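Local coordinates for 4'-phospho-dehydrooxetanocin synthase (Bacillus megaterium, PDB 5UL3), which catalyses the oxidative ring contraction of dAMP to an oxetane aldehyde in oxetanocin A biosynthesis, using cobalamin, a [4Fe-4S] cluster and S-adenosylmethionine, at residues V120-L125 against A153-I158; P134-S139 against P288-D293; G141-Y146 against E240-L245. One frame throughout, in Å; residues are numbered along the deposited sequence.

How the contacts relate
All three contacts involve helix 138-149 or the strands it connects, and they border the cobalamin pocket. Contact 1 pairs the strands joined by that helix, contact 2 packs the turn at its start against the loop 288-293, and contact 3 packs its next turns against helix 242-252. Their centres lie 10 to 12 Å apart. L122 CD1 meets L143 CB at 3.7 Å, linking contacts 1 and 3, while L157 CD1 meets S291 CB at 3.7 Å, linking contacts 1 and 2. Between contacts 2 and 3, S291 N hydrogen-bonds to G141 O at 2.9 Å. Cobalamin is bound by R135 and S139 of contact 2 and by G241 and E242 of contact 3.

Contact 1 (V120-L125 against A153-I158); sequences VTLVNL and AKVELI
V120 to N124 and K154 to I158 lie side by side as parallel strands of the cobalamin-binding Rossmann fold, joined through helix 138-149 in a beta-alpha-beta crossover. Five nearly straight backbone bonds tie them, from V120 N to K154 O (2.8 Å) through to N124 N to I158 O (2.8 Å). On one face, CG1 of I158 is anti to the carbonyl carbon (chi1 -56°), and from it CD1 extends to T121 CG2 at 3.7 Å and V123 CG2 at 4.1 Å. Beta-branched residues suit this extended backbone. T121 OG1 lies beside E156 CB and, although buried, has no polar partner in the model. On the other face V120 CG2 meets A153 CB at 3.7 Å, L122 CD1 meets V155 CG1 at 4.0 Å, and L157 CD2 lies 4.1 Å from L122 CB. Helix 138-149 covers this apolar layer, with L143 on L122 and L147 on V155, while helix 166-176 packs on the T121, V123 and I158 side. Polar ends are held further out: E156 OE2 is hydrogen-bonded to ND2 of N172, and at the C-terminal end of its strand N124 directs ND2 to OD1 of D159.

Contact 2 (P134-S139 against P288-D293); sequences PRLNLS and PTPSLD. With EDO (1,2-ethanediol), chain V.
P290 offers its ring to two leucines, L136 and L138, that flank the start of helix 138-149 in the cobalamin-binding Rossmann fold. The ring belongs to a loop leading towards helix 295-300 and the radical SAM barrel strand 305-311. L138 and P290 lie side by side, pointing the same way, with L138 CD2 at 3.7 Å from both CB and CG of the proline. L136 instead crosses P290 at about a right angle and L292 obliquely. Its CG is anti to the backbone N (chi1 178°), and from there the fork spreads: CD2 reaches P290 CG at 4.1 Å and L292 CD2 at 3.8 Å, while CD1 rests 3.9 Å from S291 O. Branched leucine methyls and the rigid proline ring, all apolar, suit this buried seam, which I345 and A348 of helix 335-351 also line. N137 is the N-cap residue, its side chain capping a backbone N of the first turn; OD1 also bonds to T140 OG1, and S291 OG bonds to S144 OG. R135 NH2 and S139 OG each hydrogen-bond to cobalamin. Near the plane of the R135 guanidinium, O2 of an ethanediol, probably from the crystallisation liquor, accepts a bent bond (140° at the hydrogen) from NE at 3.0 Å.

Contact 3 (G141-Y146 against E240-L245); sequences GTLSSY and EGEYTL
L143 and Y146, on one side of helix 138-149, pack against G241, E242, Y243 and L245 of segment 240-245, in a buried contact beside the cobalamin pocket. Two side chains of the first helix do most of the work. L143 drives CD2 against the peptide between G241 and E242, 3.3 Å from E242 N and 3.4 Å from G241 C. The approach is tight, and glycine suits it because G241 has no beta carbon to stand in the way of that methyl. L143 also crosses L245 at about a right angle, its CB 3.8 Å from L245 CD1.

Y146 has CG anti to its backbone N (chi1 168°), which turns CG towards segment 240-245; the ring then lies with one face against E242. There E242 CB sits over the centre of that face in a CH-pi contact, 3.8 Å from the centroid and 13° off the normal. The E242 carboxylate stands almost perpendicular to the ring, the two planes being 86° apart. At the far end, Y146 OH comes to the edge of the Y243 ring, 3.5 Å from CD1.

In the Rossmann fold of the B12-binding domain, the segment 240-245 follows strand 235-237 of the sheet, so this contact joins the first helix of the fold to the one after its fifth parallel strand. The chain of E242 bends at chi2, placing CD 3.8 Å from L143 CD2. Its two oxygens then divide their tasks: OE1 is hydrogen-bonded to O8R of cobalamin, and OE2 forms a salt bridge with R311, which E240 also binds. T142 OG1 lies 3.8 Å from E242 OE2 but bonds to L138 O, while Y243 OH is held by E286 OE1 and N282 N.

Contact 1 (V120-L125 against A153-I158)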
loop_
_atom_site.group_PDB
_atom_site.type_symbol
_atom_site.label_atom_id
_atom_site.label_comp_id
_atom_site.label_asym_id
_atom_site.label_seq_id
_atom_site.Cartn_x
_atom_site.Cartn_y
_atom_site.Cartn_z
ATOM N N VAL A 120 20.471 -13.851 -6.263
ATOM C CA VAL A 120 20.039 -12.541 -5.796
ATOM C C VAL A 120 19.237 -12.756 -4.526
ATOM O O VAL A 120 18.267 -13.518 -4.535
ATOM C CB VAL A 120 19.174 -11.833 -6.856
ATOM C CG1 VAL A 120 18.662 -10.506 -6.332
ATOM C CG2 VAL A 120 19.962 -11.652 -8.167
ATOM N N THR A 121 19.627 -12.090 -3.440
ATOM C CA THR A 121 18.841 -12.102 -2.206
ATOM C C THR A 121 18.206 -10.727 -2.024
ATOM O O THR A 121 18.902 -9.708 -2.081
ATOM C CB THR A 121 19.698 -12.459 -0.984
ATOM O OG1 THR A 121 20.202 -13.786 -1.143
ATOM C CG2 THR A 121 18.842 -12.455 0.290
ATOM N N LEU A 122 16.883 -10.711 -1.862
ATOM C CA LEU A 122 16.110 -9.488 -1.664
ATOM C C LEU A 122 15.517 -9.543 -0.270
ATOM O O LEU A 122 14.894 -10.547 0.091
ATOM C CB LEU A 122 14.986 -9.367 -2.688
ATOM C CG LEU A 122 15.463 -9.337 -4.139
ATOM C CD1 LEU A 122 14.273 -9.374 -5.080
ATOM C CD2 LEU A 122 16.328 -8.091 -4.388
ATOM N N VAL A 123 15.686 -8.464 0.486
ATOM C CA VAL A 123 15.296 -8.394 1.893
ATOM C C VAL A 123 14.284 -7.266 2.063
ATOM O O VAL A 123 14.594 -6.102 1.770
ATOM C CB VAL A 123 16.515 -8.155 2.795
ATOM C CG1 VAL A 123 16.109 -8.244 4.281
ATOM C CG2 VAL A 123 17.629 -9.155 2.473
ATOM N N ASN A 124 13.081 -7.604 2.527
ATOM C CA ASN A 124 12.096 -6.590 2.901
ATOM C C ASN A 124 12.294 -6.224 4.370
ATOM O O ASN A 124 12.178 -7.096 5.236
ATOM C CB ASN A 124 10.666 -7.093 2.696
ATOM C CG ASN A 124 9.633 -6.035 3.087
ATOM O OD1 ASN A 124 9.825 -4.860 2.793
ATOM N ND2 ASN A 124 8.568 -6.443 3.775
ATOM N N LEU A 125 12.585 -4.953 4.650
ATOM C CA LEU A 125 12.736 -4.535 6.039
ATOM C C LEU A 125 11.375 -4.277 6.676
ATOM O O LEU A 125 10.372 -4.050 5.997
ATOM C CB LEU A 125 13.611 -3.281 6.153
ATOM C CG LEU A 125 14.939 -3.310 5.406
ATOM C CD1 LEU A 125 15.808 -2.116 5.785
ATOM C CD2 LEU A 125 15.674 -4.628 5.616
ATOM N N ALA A 153 18.010 -15.284 -12.673
ATOM C CA ALA A 153 18.712 -15.470 -11.409
ATOM C C ALA A 153 17.922 -16.437 -10.551
ATOM O O ALA A 153 16.713 -16.595 -10.712
ATOM C CB ALA A 153 18.893 -14.150 -10.642
ATOM N N LYS A 154 18.637 -17.094 -9.646
ATOM C CA LYS A 154 18.016 -17.704 -8.481
ATOM C C LYS A 154 17.789 -16.606 -7.450
ATOM O O LYS A 154 18.711 -15.859 -7.129
ATOM C CB LYS A 154 18.915 -18.801 -7.922
ATOM C CG LYS A 154 19.084 -19.965 -8.919
ATOM C CD LYS A 154 19.605 -21.212 -8.216
ATOM C CE LYS A 154 20.684 -21.897 -9.041
ATOM N NZ LYS A 154 21.382 -22.972 -8.268
ATOM N N VAL A 155 16.560 -16.478 -6.965
ATOM C CA VAL A 155 16.199 -15.388 -6.069
ATOM C C VAL A 155 15.842 -15.985 -4.717
ATOM O O VAL A 155 15.074 -16.947 -4.643
ATOM C CB VAL A 155 15.029 -14.546 -6.618
ATOM C CG1 VAL A 155 14.733 -13.348 -5.692
ATOM C CG2 VAL A 155 15.334 -14.053 -8.038
ATOM N N GLU A 156 16.396 -15.406 -3.660
ATOM C CA GLU A 156 16.038 -15.749 -2.287
ATOM C C GLU A 156 15.348 -14.542 -1.668
ATOM O O GLU A 156 15.826 -13.417 -1.816
ATOM C CB GLU A 156 17.275 -16.141 -1.477
ATOM C CG GLU A 156 17.085 -16.076 0.044
ATOM C CD GLU A 156 17.214 -17.432 0.724
ATOM O OE1 GLU A 156 17.512 -18.421 0.018
ATOM O OE2 GLU A 156 17.018 -17.506 1.964
ATOM N N LEU A 157 14.224 -14.784 -0.990
ATOM C CA LEU A 157 13.424 -13.733 -0.369
ATOM C C LEU A 157 13.538 -13.841 1.144
ATOM O O LEU A 157 13.377 -14.933 1.704
ATOM C CB LEU A 157 11.954 -13.848 -0.776
ATOM C CG LEU A 157 11.664 -13.512 -2.251
ATOM C CD1 LEU A 157 10.240 -13.907 -2.610
ATOM C CD2 LEU A 157 11.882 -12.011 -2.434
ATOM N N ILE A 158 13.816 -12.712 1.786
ATOM C CA ILE A 158 13.827 -12.594 3.238
ATOM C C ILE A 158 12.886 -11.457 3.605
ATOM O O ILE A 158 12.970 -10.370 3.016
ATOM C CB ILE A 158 15.240 -12.311 3.780
ATOM C CG1 ILE A 158 16.230 -13.386 3.321
ATOM C CG2 ILE A 158 15.202 -12.250 5.321
ATOM C CD1 ILE A 158 17.664 -13.057 3.697
#

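Contact 2 (P134-S139 against P288-D293)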
loop_
_atom_site.group_PDB
_atom_site.type_symbol
_atom_site.label_atom_id
_atom_site.label_comp_id
_atom_site.label_asym_id
_atom_site.label_seq_id
_atom_site.Cartn_x
_atom_site.Cartn_y
_atom_site.Cartn_z
ATOM N N PRO A 134 1.502 -8.902 9.042
ATOM C CA PRO A 134 2.151 -8.769 7.735
ATOM C C PRO A 134 1.149 -8.751 6.586
ATOM O O PRO A 134 -0.010 -9.144 6.717
ATOM C CB PRO A 134 3.045 -10.010 7.667
ATOM C CG PRO A 134 2.343 -11.015 8.516
ATOM C CD PRO A 134 1.655 -10.249 9.615
ATOM N N ARG A 135 1.621 -8.261 5.442
ATOM C CA ARG A 135 0.925 -8.417 4.170
ATOM C C ARG A 135 1.960 -8.865 3.146
ATOM O O ARG A 135 3.132 -8.492 3.230
ATOM C CB ARG A 135 0.244 -7.118 3.693
ATOM C CG ARG A 135 1.236 -6.006 3.420
ATOM C CD ARG A 135 0.588 -4.651 3.074
ATOM N NE ARG A 135 0.296 -4.392 1.656
ATOM C CZ ARG A 135 1.199 -4.330 0.670
ATOM N NH1 ARG A 135 2.489 -4.566 0.913
ATOM N NH2 ARG A 135 0.805 -4.047 -0.584
ATOM N N LEU A 136 1.525 -9.706 2.223
ATOM C CA LEU A 136 2.397 -10.171 1.145
ATOM C C LEU A 136 3.189 -9.008 0.567
ATOM O O LEU A 136 2.612 -7.999 0.135
ATOM C CB LEU A 136 1.545 -10.831 0.064
ATOM C CG LEU A 136 2.293 -11.336 -1.182
ATOM C CD1 LEU A 136 3.360 -12.355 -0.826
ATOM C CD2 LEU A 136 1.303 -11.914 -2.177
ATOM N N ASN A 137 4.515 -9.110 0.592
ATOM C CA ASN A 137 5.344 -7.977 0.192
ATOM C C ASN A 137 5.552 -7.984 -1.318
ATOM O O ASN A 137 6.338 -8.774 -1.852
ATOM C CB ASN A 137 6.686 -7.959 0.908
ATOM C CG ASN A 137 7.514 -6.733 0.527
ATOM O OD1 ASN A 137 8.531 -6.853 -0.154
ATOM N ND2 ASN A 137 7.050 -5.531 0.933
ATOM N N LEU A 138 4.895 -7.054 -1.999
ATOM C CA LEU A 138 5.026 -6.963 -3.450
ATOM C C LEU A 138 6.342 -6.327 -3.867
ATOM O O LEU A 138 6.850 -6.620 -4.961
ATOM C CB LEU A 138 3.852 -6.151 -4.004
ATOM C CG LEU A 138 2.472 -6.740 -3.661
ATOM C CD1 LEU A 138 1.371 -5.868 -4.246
ATOM C CD2 LEU A 138 2.339 -8.181 -4.200
ATOM N N SER A 139 6.879 -5.430 -3.038
ATOM C CA SER A 139 8.123 -4.742 -3.365
ATOM C C SER A 139 9.195 -5.740 -3.772
ATOM O O SER A 139 9.841 -5.594 -4.816
ATOM C CB SER A 139 8.589 -3.925 -2.162
ATOM O OG SER A 139 7.522 -3.151 -1.640
ATOM N N PRO A 288 4.931 -11.033 -13.582
ATOM C CA PRO A 288 3.918 -12.054 -13.292
ATOM C C PRO A 288 3.485 -12.007 -11.836
ATOM O O PRO A 288 3.902 -11.130 -11.074
ATOM C CB PRO A 288 4.655 -13.366 -13.603
ATOM C CG PRO A 288 6.078 -13.058 -13.133
ATOM C CD PRO A 288 6.301 -11.553 -13.405
ATOM N N THR A 289 2.637 -12.962 -11.451
ATOM C CA THR A 289 2.243 -13.202 -10.061
ATOM C C THR A 289 3.402 -12.965 -9.098
ATOM O O THR A 289 4.487 -13.503 -9.322
ATOM C CB THR A 289 1.756 -14.650 -9.919
ATOM O OG1 THR A 289 0.747 -14.918 -10.902
ATOM C CG2 THR A 289 1.214 -14.916 -8.485
ATOM N N PRO A 290 3.243 -12.176 -8.031
ATOM C CA PRO A 290 4.332 -12.040 -7.062
ATOM C C PRO A 290 4.748 -13.401 -6.524
ATOM O O PRO A 290 3.928 -14.315 -6.396
ATOM C CB PRO A 290 3.718 -11.184 -5.944
ATOM C CG PRO A 290 2.255 -11.359 -6.114
ATOM C CD PRO A 290 2.030 -11.476 -7.579
ATOM N N SER A 291 6.028 -13.516 -6.194
ATOM C CA SER A 291 6.528 -14.767 -5.637
ATOM C C SER A 291 5.866 -15.017 -4.286
ATOM O O SER A 291 5.632 -14.084 -3.515
ATOM C CB SER A 291 8.051 -14.710 -5.486
ATOM O OG SER A 291 8.661 -14.635 -6.784
ATOM N N LEU A 292 5.577 -16.282 -3.989
ATOM C CA LEU A 292 4.790 -16.616 -2.800
ATOM C C LEU A 292 5.601 -17.359 -1.737
ATOM O O LEU A 292 5.014 -17.948 -0.812
ATOM C CB LEU A 292 3.550 -17.419 -3.199
ATOM C CG LEU A 292 2.619 -16.684 -4.173
ATOM C CD1 LEU A 292 1.488 -17.578 -4.668
ATOM C CD2 LEU A 292 2.049 -15.416 -3.533
ATOM N N ASP A 293 6.937 -17.276 -1.813
ATOM C CA ASP A 293 7.832 -17.953 -0.868
ATOM C C ASP A 293 7.473 -17.679 0.594
ATOM O O ASP A 293 7.609 -18.561 1.453
ATOM C CB ASP A 293 9.277 -17.503 -1.085
ATOM C CG ASP A 293 9.789 -17.769 -2.507
ATOM O OD1 ASP A 293 8.981 -17.815 -3.455
ATOM O OD2 ASP A 293 11.015 -17.922 -2.641
HETATM C C1 EDO V . -3.507 -4.557 3.880
HETATM O O1 EDO V . -3.262 -4.972 5.234
HETATM C C2 EDO V . -2.668 -3.324 3.546
HETATM O O2 EDO V . -2.439 -3.271 2.135
#

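Contact 3 (G141-Y146 against E240-L245)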
loop_
_atom_site.group_PDB
_atom_site.type_symbol
_atom_site.label_atom_id
_atom_site.label_comp_id
_atom_site.label_asym_id
_atom_site.label_seq_id
_atom_site.Cartn_x
_atom_site.Cartn_y
_atom_site.Cartn_z
ATOM N N GLY A 141 8.416 -9.257 -3.840
ATOM C CA GLY A 141 7.785 -10.400 -4.494
ATOM C C GLY A 141 7.713 -10.273 -6.007
ATOM O O GLY A 141 7.855 -11.264 -6.729
ATOM N N THR A 142 7.455 -9.056 -6.513
ATOM C CA THR A 142 7.416 -8.890 -7.961
ATOM C C THR A 142 8.806 -8.790 -8.576
ATOM O O THR A 142 8.980 -9.156 -9.742
ATOM C CB THR A 142 6.600 -7.644 -8.355
ATOM O OG1 THR A 142 7.245 -6.475 -7.838
ATOM C CG2 THR A 142 5.196 -7.726 -7.773
ATOM N N LEU A 143 9.795 -8.281 -7.846
ATOM C CA LEU A 143 11.161 -8.348 -8.364
ATOM C C LEU A 143 11.598 -9.798 -8.517
ATOM O O LEU A 143 12.176 -10.182 -9.540
ATOM C CB LEU A 143 12.111 -7.594 -7.447
ATOM C CG LEU A 143 11.815 -6.110 -7.321
ATOM C CD1 LEU A 143 12.792 -5.467 -6.306
ATOM C CD2 LEU A 143 11.918 -5.483 -8.730
ATOM N N SER A 144 11.311 -10.617 -7.503
ATOM C CA SER A 144 11.606 -12.048 -7.583
ATOM C C SER A 144 10.915 -12.696 -8.768
ATOM O O SER A 144 11.547 -13.417 -9.557
ATOM C CB SER A 144 11.179 -12.733 -6.271
ATOM O OG SER A 144 11.280 -14.145 -6.371
ATOM N N SER A 145 9.599 -12.495 -8.900
ATOM C CA SER A 145 8.893 -13.228 -9.948
ATOM C C SER A 145 9.304 -12.768 -11.345
ATOM O O SER A 145 9.359 -13.593 -12.275
ATOM C CB SER A 145 7.384 -13.120 -9.760
ATOM O OG SER A 145 6.921 -11.773 -9.946
ATOM N N TYR A 146 9.600 -11.480 -11.506
ATOM C CA TYR A 146 10.138 -10.991 -12.775
ATOM C C TYR A 146 11.438 -11.722 -13.136
ATOM O O TYR A 146 11.593 -12.225 -14.257
ATOM C CB TYR A 146 10.355 -9.471 -12.693
ATOM C CG TYR A 146 11.172 -8.960 -13.861
ATOM C CD1 TYR A 146 10.584 -8.719 -15.089
ATOM C CD2 TYR A 146 12.552 -8.812 -13.746
ATOM C CE1 TYR A 146 11.350 -8.299 -16.177
ATOM C CE2 TYR A 146 13.323 -8.409 -14.818
ATOM C CZ TYR A 146 12.718 -8.145 -16.023
ATOM O OH TYR A 146 13.499 -7.748 -17.083
ATOM N N GLU A 240 11.412 1.817 -10.513
ATOM C CA GLU A 240 11.104 0.383 -10.523
ATOM C C GLU A 240 12.396 -0.438 -10.482
ATOM O O GLU A 240 13.432 -0.038 -11.024
ATOM C CB GLU A 240 10.307 0.010 -11.781
ATOM C CG GLU A 240 8.862 0.539 -11.782
ATOM C CD GLU A 240 8.233 0.475 -13.156
ATOM O OE1 GLU A 240 8.849 1.003 -14.105
ATOM O OE2 GLU A 240 7.135 -0.110 -13.285
ATOM N N GLY A 241 12.315 -1.619 -9.874
ATOM C CA GLY A 241 13.497 -2.442 -9.690
ATOM C C GLY A 241 13.763 -3.521 -10.724
ATOM O O GLY A 241 14.887 -4.028 -10.795
ATOM N N GLU A 242 12.760 -3.869 -11.537
ATOM C CA GLU A 242 12.862 -5.047 -12.404
ATOM C C GLU A 242 14.022 -4.932 -13.387
ATOM O O GLU A 242 14.892 -5.805 -13.460
ATOM C CB GLU A 242 11.547 -5.255 -13.161
ATOM C CG GLU A 242 10.386 -5.773 -12.313
ATOM C CD GLU A 242 9.581 -4.685 -11.580
ATOM O OE1 GLU A 242 10.035 -3.525 -11.455
ATOM O OE2 GLU A 242 8.478 -5.025 -11.089
ATOM N N TYR A 243 14.022 -3.877 -14.195
ATOM C CA TYR A 243 15.082 -3.734 -15.190
ATOM C C TYR A 243 16.413 -3.377 -14.555
ATOM O O TYR A 243 17.465 -3.725 -15.099
ATOM C CB TYR A 243 14.712 -2.666 -16.217
ATOM C CG TYR A 243 13.519 -2.998 -17.070
ATOM C CD1 TYR A 243 12.991 -4.275 -17.105
ATOM C CD2 TYR A 243 12.921 -2.013 -17.854
ATOM C CE1 TYR A 243 11.893 -4.570 -17.883
ATOM C CE2 TYR A 243 11.826 -2.298 -18.632
ATOM C CZ TYR A 243 11.314 -3.571 -18.647
ATOM O OH TYR A 243 10.226 -3.851 -19.439
ATOM N N THR A 244 16.382 -2.689 -13.411
ATOM C CA THR A 244 17.596 -2.445 -12.647
ATOM C C THR A 244 18.277 -3.764 -12.286
ATOM O O THR A 244 19.480 -3.939 -12.513
ATOM C CB THR A 244 17.255 -1.641 -11.390
ATOM O OG1 THR A 244 16.905 -0.299 -11.753
ATOM C CG2 THR A 244 18.434 -1.611 -10.408
ATOM N N LEU A 245 17.513 -4.711 -11.743
ATOM C CA LEU A 245 18.115 -5.987 -11.349
ATOM C C LEU A 245 18.554 -6.779 -12.571
ATOM O O LEU A 245 19.640 -7.364 -12.576
ATOM C CB LEU A 245 17.146 -6.794 -10.474
ATOM C CG LEU A 245 16.918 -6.223 -9.068
ATOM C CD1 LEU A 245 15.791 -6.975 -8.369
ATOM C CD2 LEU A 245 18.194 -6.342 -8.253
#